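Local coordinates for uncharacterized protein (PDB 2P8T), which is of unknown function but may bind ATP and act as an aminoacyl-tRNA ligase, at residues A[78-90]-A[95-107]. Sequence-based numbering, arbitrary orientation.
Sequences DKLLSMFSEPIGV and YPGIAIVVKNPPE
Ser85 and Val101 meet where the edge of an antiparallel hairpin loses its regular pairing, a worked example of a side chain standing in for a backbone acceptor. With chi1 at 61°, Ser85 OG sits between its own N and carbonyl carbon and accepts from Val101 N at 2.7 Å, while Ser85 N donates to Val101 O. The register slips by one residue between Phe84 and Ile88. Beyond it, Ile88 pairs with Ala99 and Val90 with Gly97; Val90 CG2 lies against the Gly97 backbone, 3.6 Å from Gly97 C.

One tight part is apolar: Phe84 lies alongside Val102, its CD1 4.1 Å from Val102 CG2, and Pro87 CB packs on Ile100 CG1, with Phe25 of helix 17-26 touching both Phe84 and Pro87. A second is polar: Lys103 NZ reaches Leu81 O at 2.8 Å and Phe84 O at 3.0 Å, the latter from above the carbonyl plane. Looser is the strand edge, where Ile88 CG1 leads away, Glu86 turns to Arg77, and a water bound by Ser85 OG, Glu86 O and Ala99 O bridges the chains. Asp157 adds a salt bridge to Lys103, so the ammonium probably stays charged while tying residues 81-84 to the strand.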
ATOM      1  N   ASP A  78       0.616  -5.493  12.505  1.00 22.47           N
ATOM      2  CA  ASP A  78       0.210  -4.460  13.464  1.00 24.04           C
ATOM      3  C   ASP A  78       1.170  -3.285  13.435  1.00 24.30           C
ATOM      4  O   ASP A  78       0.752  -2.116  13.447  1.00 24.70           O
ATOM      5  CB  ASP A  78       0.079  -5.031  14.882  1.00 24.78           C
ATOM      6  CG  ASP A  78      -1.100  -5.965  15.031  1.00 27.21           C
ATOM      7  OD1 ASP A  78      -1.967  -6.021  14.131  1.00 29.14           O
ATOM      8  OD2 ASP A  78      -1.172  -6.651  16.075  1.00 32.54           O
ATOM      9  N   LYS A  79       2.458  -3.598  13.363  1.00 23.84           N
ATOM     10  CA  LYS A  79       3.479  -2.596  13.169  1.00 25.19           C
ATOM     11  C   LYS A  79       3.280  -1.800  11.860  1.00 23.60           C
ATOM     12  O   LYS A  79       3.462  -0.598  11.859  1.00 22.80           O
ATOM     13  CB  LYS A  79       4.863  -3.228  13.235  1.00 25.61           C
ATOM     14  CG  LYS A  79       5.281  -3.633  14.664  1.00 28.69           C
ATOM     15  CD  LYS A  79       6.525  -4.534  14.677  1.00 28.78           C
ATOM     16  CE  LYS A  79       6.703  -5.211  16.041  1.00 32.42           C
ATOM     17  NZ  LYS A  79       6.847  -4.186  17.136  1.00 35.78           N
ATOM     18  N   LEU A  80       2.895  -2.471  10.771  1.00 22.84           N
ATOM     19  CA  LEU A  80       2.625  -1.764   9.504  1.00 22.84           C
ATOM     20  C   LEU A  80       1.447  -0.815   9.621  1.00 23.00           C
ATOM     21  O   LEU A  80       1.499   0.318   9.124  1.00 22.79           O
ATOM     22  CB  LEU A  80       2.373  -2.739   8.345  1.00 23.11           C
ATOM     23  CG  LEU A  80       3.608  -3.432   7.775  1.00 24.29           C
ATOM     24  CD1 LEU A  80       3.184  -4.432   6.691  1.00 23.11           C
ATOM     25  CD2 LEU A  80       4.590  -2.401   7.188  1.00 23.62           C
ATOM     26  N   LEU A  81       0.411  -1.267  10.321  1.00 23.18           N
ATOM     27  CA  LEU A  81      -0.787  -0.465  10.515  1.00 24.39           C
ATOM     28  C   LEU A  81      -0.595   0.675  11.501  1.00 24.53           C
ATOM     29  O   LEU A  81      -1.447   1.565  11.590  1.00 25.60           O
ATOM     30  CB  LEU A  81      -1.952  -1.338  10.935  1.00 24.32           C
ATOM     31  CG  LEU A  81      -2.624  -2.125   9.827  1.00 25.98           C
ATOM     32  CD1 LEU A  81      -3.670  -2.997  10.474  1.00 28.99           C
ATOM     33  CD2 LEU A  81      -3.249  -1.214   8.770  1.00 28.31           C
ATOM     34  N   SER A  82       0.512   0.665  12.238  1.00 24.67           N
ATOM     35  CA  SER A  82       0.900   1.834  13.040  1.00 25.05           C
ATOM     36  C   SER A  82       1.452   2.981  12.185  1.00 24.92           C
ATOM     37  O   SER A  82       1.455   4.129  12.629  1.00 25.47           O
ATOM     38  CB  SER A  82       1.908   1.471  14.149  1.00 26.10           C
ATOM     39  OG  SER A  82       3.245   1.343  13.665  1.00 26.77           O
ATOM     40  N   MET A  83       1.928   2.681  10.977  1.00 23.45           N
ATOM     41  CA  MET A  83       2.533   3.707  10.126  1.00 23.20           C
ATOM     42  C   MET A  83       1.744   3.991   8.841  1.00 22.72           C
ATOM     43  O   MET A  83       2.008   4.979   8.147  1.00 22.35           O
ATOM     44  CB  MET A  83       4.032   3.420   9.853  1.00 23.50           C
ATOM     45  CG  MET A  83       4.426   2.140   9.079  1.00 25.17           C
ATOM     46  SD  MET A  83       6.242   1.728   9.119  1.00 23.90           S
ATOM     47  CE  MET A  83       6.326   1.001  10.744  1.00 29.02           C
ATOM     48  N   PHE A  84       0.790   3.106   8.548  1.00 21.61           N
ATOM     49  CA  PHE A  84      -0.081   3.176   7.370  1.00 21.54           C
ATOM     50  C   PHE A  84      -1.519   2.871   7.749  1.00 22.16           C
ATOM     51  O   PHE A  84      -1.790   2.187   8.741  1.00 22.45           O
ATOM     52  CB  PHE A  84       0.334   2.144   6.310  1.00 21.04           C
ATOM     53  CG  PHE A  84       1.776   2.226   5.908  1.00 20.68           C
ATOM     54  CD1 PHE A  84       2.288   3.383   5.322  1.00 19.30           C
ATOM     55  CD2 PHE A  84       2.622   1.140   6.116  1.00 20.65           C
ATOM     56  CE1 PHE A  84       3.619   3.465   4.959  1.00 17.34           C
ATOM     57  CE2 PHE A  84       3.940   1.193   5.734  1.00 19.34           C
ATOM     58  CZ  PHE A  84       4.451   2.367   5.163  1.00 19.54           C
ATOM     59  N   SER A  85      -2.452   3.370   6.950  1.00 21.97           N
ATOM     60  CA  SER A  85      -3.847   2.952   7.071  1.00 22.22           C
ATOM     61  C   SER A  85      -4.021   1.636   6.335  1.00 22.25           C
ATOM     62  O   SER A  85      -3.138   1.233   5.577  1.00 22.94           O
ATOM     63  CB  SER A  85      -4.768   4.010   6.475  1.00 22.82           C
ATOM     64  OG  SER A  85      -4.501   4.210   5.087  1.00 22.22           O
ATOM     65  N   GLU A  86      -5.132   0.943   6.569  1.00 22.44           N
ATOM     66  CA  GLU A  86      -5.526  -0.153   5.682  1.00 23.04           C
ATOM     67  C   GLU A  86      -5.680   0.386   4.245  1.00 22.84           C
ATOM     68  O   GLU A  86      -6.429   1.328   4.042  1.00 23.26           O
ATOM     69  CB  GLU A  86      -6.862  -0.764   6.131  1.00 23.26           C
ATOM     70  CG  GLU A  86      -6.811  -1.531   7.462  1.00 25.02           C
ATOM     71  CD  GLU A  86      -6.166  -2.918   7.349  1.00 27.61           C
ATOM     72  OE1 GLU A  86      -5.830  -3.354   6.218  1.00 29.11           O
ATOM     73  OE2 GLU A  86      -6.028  -3.585   8.413  1.00 29.10           O
ATOM     74  N   PRO A  87      -4.986  -0.213   3.246  1.00 23.25           N
ATOM     75  CA  PRO A  87      -5.201   0.236   1.850  1.00 22.85           C
ATOM     76  C   PRO A  87      -6.664   0.084   1.450  1.00 23.48           C
ATOM     77  O   PRO A  87      -7.291  -0.926   1.782  1.00 23.78           O
ATOM     78  CB  PRO A  87      -4.303  -0.701   1.033  1.00 23.21           C
ATOM     79  CG  PRO A  87      -3.205  -1.087   2.009  1.00 23.42           C
ATOM     80  CD  PRO A  87      -3.956  -1.268   3.322  1.00 23.03           C
ATOM     81  N   ILE A  88      -7.218   1.092   0.780  1.00 23.68           N
ATOM     82  CA  ILE A  88      -8.631   1.044   0.411  1.00 24.70           C
ATOM     83  C   ILE A  88      -8.831   1.287  -1.078  1.00 23.68           C
ATOM     84  O   ILE A  88      -8.155   2.113  -1.672  1.00 23.47           O
ATOM     85  CB  ILE A  88      -9.496   1.985   1.300  1.00 25.60           C
ATOM     86  CG1 ILE A  88     -10.999   1.815   1.027  1.00 27.72           C
ATOM     87  CG2 ILE A  88      -9.068   3.418   1.160  1.00 26.27           C
ATOM     88  CD1 ILE A  88     -11.557   0.502   1.469  1.00 31.30           C
ATOM     89  N   GLY A  89      -9.740   0.524  -1.668  1.00 23.98           N
ATOM     90  CA  GLY A  89     -10.018   0.631  -3.095  1.00 23.68           C
ATOM     91  C   GLY A  89     -10.847   1.860  -3.377  1.00 23.73           C
ATOM     92  O   GLY A  89     -11.859   2.101  -2.724  1.00 24.17           O
ATOM     93  N   VAL A  90     -10.424   2.630  -4.374  1.00 23.96           N
ATOM     94  CA  VAL A  90     -11.164   3.790  -4.837  1.00 23.78           C
ATOM     95  C   VAL A  90     -11.256   3.728  -6.370  1.00 24.43           C
ATOM     96  O   VAL A  90     -10.761   2.788  -6.999  1.00 23.76           O
ATOM     97  CB  VAL A  90     -10.510   5.143  -4.377  1.00 24.29           C
ATOM     98  CG1 VAL A  90     -10.502   5.275  -2.855  1.00 23.76           C
ATOM     99  CG2 VAL A  90      -9.079   5.291  -4.932  1.00 23.06           C
ATOM    100  N   TYR A  95     -10.733   4.576 -13.481  1.00 29.20           N
ATOM    101  CA  TYR A  95      -9.683   3.566 -13.264  1.00 28.78           C
ATOM    102  C   TYR A  95      -9.672   3.072 -11.816  1.00 26.92           C
ATOM    103  O   TYR A  95      -9.929   3.861 -10.904  1.00 25.22           O
ATOM    104  CB  TYR A  95      -8.308   4.160 -13.583  1.00 30.58           C
ATOM    105  CG  TYR A  95      -8.163   4.578 -15.018  1.00 33.06           C
ATOM    106  CD1 TYR A  95      -7.880   3.637 -16.008  1.00 36.02           C
ATOM    107  CD2 TYR A  95      -8.318   5.906 -15.389  1.00 34.57           C
ATOM    108  CE1 TYR A  95      -7.766   4.013 -17.333  1.00 37.39           C
ATOM    109  CE2 TYR A  95      -8.201   6.297 -16.706  1.00 37.34           C
ATOM    110  CZ  TYR A  95      -7.919   5.348 -17.676  1.00 36.64           C
ATOM    111  OH  TYR A  95      -7.791   5.739 -18.996  1.00 37.74           O
ATOM    112  N   PRO A  96      -9.354   1.775 -11.596  1.00 26.03           N
ATOM    113  CA  PRO A  96      -9.202   1.321 -10.200  1.00 24.77           C
ATOM    114  C   PRO A  96      -8.039   2.018  -9.512  1.00 23.58           C
ATOM    115  O   PRO A  96      -6.983   2.176 -10.108  1.00 22.75           O
ATOM    116  CB  PRO A  96      -8.922  -0.186 -10.331  1.00 25.08           C
ATOM    117  CG  PRO A  96      -8.489  -0.392 -11.756  1.00 25.88           C
ATOM    118  CD  PRO A  96      -9.138   0.682 -12.568  1.00 25.96           C
ATOM    119  N   GLY A  97      -8.240   2.403  -8.254  1.00 22.44           N
ATOM    120  CA  GLY A  97      -7.213   3.062  -7.474  1.00 21.76           C
ATOM    121  C   GLY A  97      -7.081   2.516  -6.064  1.00 20.83           C
ATOM    122  O   GLY A  97      -7.896   1.701  -5.619  1.00 20.65           O
ATOM    123  N   ILE A  98      -6.061   2.996  -5.354  1.00 19.91           N
ATOM    124  CA  ILE A  98      -5.815   2.604  -3.975  1.00 18.81           C
ATOM    125  C   ILE A  98      -5.365   3.851  -3.196  1.00 18.83           C
ATOM    126  O   ILE A  98      -4.563   4.637  -3.689  1.00 18.38           O
ATOM    127  CB  ILE A  98      -4.715   1.499  -3.904  1.00 19.01           C
ATOM    128  CG1 ILE A  98      -5.263   0.153  -4.389  1.00 18.85           C
ATOM    129  CG2 ILE A  98      -4.114   1.385  -2.486  1.00 18.82           C
ATOM    130  CD1 ILE A  98      -6.123  -0.569  -3.333  1.00 17.76           C
ATOM    131  N   ALA A  99      -5.914   4.033  -2.002  1.00 17.68           N
ATOM    132  CA  ALA A  99      -5.488   5.100  -1.127  1.00 17.76           C
ATOM    133  C   ALA A  99      -4.844   4.474   0.105  1.00 16.98           C
ATOM    134  O   ALA A  99      -5.369   3.488   0.659  1.00 16.37           O
ATOM    135  CB  ALA A  99      -6.679   5.996  -0.719  1.00 18.03           C
ATOM    136  N   ILE A 100      -3.687   5.018   0.475  1.00 16.83           N
ATOM    137  CA  ILE A 100      -2.990   4.650   1.707  1.00 16.74           C
ATOM    138  C   ILE A 100      -2.577   5.921   2.458  1.00 16.89           C
ATOM    139  O   ILE A 100      -1.905   6.801   1.910  1.00 17.35           O
ATOM    140  CB  ILE A 100      -1.730   3.760   1.438  1.00 16.28           C
ATOM    141  CG1 ILE A 100      -2.082   2.539   0.576  1.00 16.39           C
ATOM    142  CG2 ILE A 100      -1.056   3.367   2.764  1.00 16.75           C
ATOM    143  CD1 ILE A 100      -0.867   1.644   0.195  1.00 17.15           C
ATOM    144  N   VAL A 101      -2.968   6.004   3.724  1.00 17.15           N
ATOM    145  CA  VAL A 101      -2.555   7.099   4.596  1.00 17.86           C
ATOM    146  C   VAL A 101      -1.201   6.714   5.163  1.00 19.11           C
ATOM    147  O   VAL A 101      -1.020   5.581   5.657  1.00 18.45           O
ATOM    148  CB  VAL A 101      -3.540   7.313   5.771  1.00 18.51           C
ATOM    149  CG1 VAL A 101      -3.065   8.436   6.720  1.00 18.79           C
ATOM    150  CG2 VAL A 101      -4.942   7.575   5.267  1.00 17.90           C
ATOM    151  N   VAL A 102      -0.256   7.643   5.085  1.00 18.42           N
ATOM    152  CA  VAL A 102       1.061   7.473   5.715  1.00 19.29           C
ATOM    153  C   VAL A 102       1.119   8.361   6.965  1.00 20.41           C
ATOM    154  O   VAL A 102       1.000   9.585   6.885  1.00 19.56           O
ATOM    155  CB  VAL A 102       2.214   7.850   4.764  1.00 19.68           C
ATOM    156  CG1 VAL A 102       3.554   7.617   5.440  1.00 18.39           C
ATOM    157  CG2 VAL A 102       2.122   7.047   3.467  1.00 19.51           C
ATOM    158  N   LYS A 103       1.303   7.717   8.115  1.00 21.33           N
ATOM    159  CA  LYS A 103       1.243   8.380   9.399  1.00 22.92           C
ATOM    160  C   LYS A 103       2.577   8.994   9.724  1.00 24.25           C
ATOM    161  O   LYS A 103       3.612   8.395   9.456  1.00 23.52           O
ATOM    162  CB  LYS A 103       0.791   7.388  10.481  1.00 23.26           C
ATOM    163  CG  LYS A 103      -0.668   6.997  10.297  1.00 25.28           C
ATOM    164  CD  LYS A 103      -0.973   5.559  10.682  1.00 27.81           C
ATOM    165  CE  LYS A 103      -2.470   5.312  10.588  1.00 31.16           C
ATOM    166  NZ  LYS A 103      -2.885   3.910  10.887  1.00 28.56           N
ATOM    167  N   ASN A 104       2.538  10.194  10.302  1.00 26.12           N
ATOM    168  CA  ASN A 104       3.731  11.015  10.573  1.00 27.75           C
ATOM    169  C   ASN A 104       4.818  10.902   9.494  1.00 28.00           C
ATOM    170  O   ASN A 104       5.921  10.426   9.782  1.00 28.56           O
ATOM    171  CB  ASN A 104       4.298  10.747  11.992  1.00 28.88           C
ATOM    172  CG  ASN A 104       5.497  11.665  12.340  1.00 31.81           C
ATOM    173  OD1 ASN A 104       5.455  12.880  12.110  1.00 36.39           O
ATOM    174  ND2 ASN A 104       6.565  11.074  12.874  1.00 33.66           N
ATOM    175  N   PRO A 105       4.511  11.342   8.246  1.00 27.75           N
ATOM    176  CA  PRO A 105       5.441  11.203   7.129  1.00 27.55           C
ATOM    177  C   PRO A 105       6.623  12.155   7.250  1.00 28.11           C
ATOM    178  O   PRO A 105       6.542  13.141   7.990  1.00 27.96           O
ATOM    179  CB  PRO A 105       4.589  11.598   5.916  1.00 27.82           C
ATOM    180  CG  PRO A 105       3.594  12.571   6.488  1.00 27.16           C
ATOM    181  CD  PRO A 105       3.260  12.007   7.825  1.00 27.69           C
ATOM    182  N   PRO A 106       7.716  11.880   6.519  1.00 28.63           N
ATOM    183  CA  PRO A 106       8.765  12.902   6.460  1.00 29.32           C
ATOM    184  C   PRO A 106       8.273  13.928   5.457  1.00 29.52           C
ATOM    185  O   PRO A 106       7.201  13.740   4.869  1.00 29.53           O
ATOM    186  CB  PRO A 106       9.963  12.143   5.897  1.00 29.30           C
ATOM    187  CG  PRO A 106       9.342  11.079   5.029  1.00 29.97           C
ATOM    188  CD  PRO A 106       8.032  10.698   5.690  1.00 28.47           C
ATOM    189  N   GLU A 107       9.016  14.999   5.227  1.00 30.51           N
ATOM    190  CA  GLU A 107       8.605  15.848   4.123  1.00 30.91           C
ATOM    191  C   GLU A 107       8.969  15.186   2.786  1.00 30.52           C
ATOM    192  O   GLU A 107       9.857  14.316   2.708  1.00 31.20           O
ATOM    193  CB  GLU A 107       9.078  17.302   4.276  1.00 31.93           C
ATOM    194  CG  GLU A 107       8.741  18.255   3.106  1.00 34.72           C
ATOM    195  CD  GLU A 107       7.269  18.273   2.621  1.00 38.68           C
ATOM    196  OE1 GLU A 107       6.392  17.514   3.104  1.00 39.05           O
ATOM    197  OE2 GLU A 107       6.993  19.083   1.713  1.00 41.34           O
TER
HETATM  198  O   HOH W   1      -6.180   3.860   3.134  1.00 27.82           O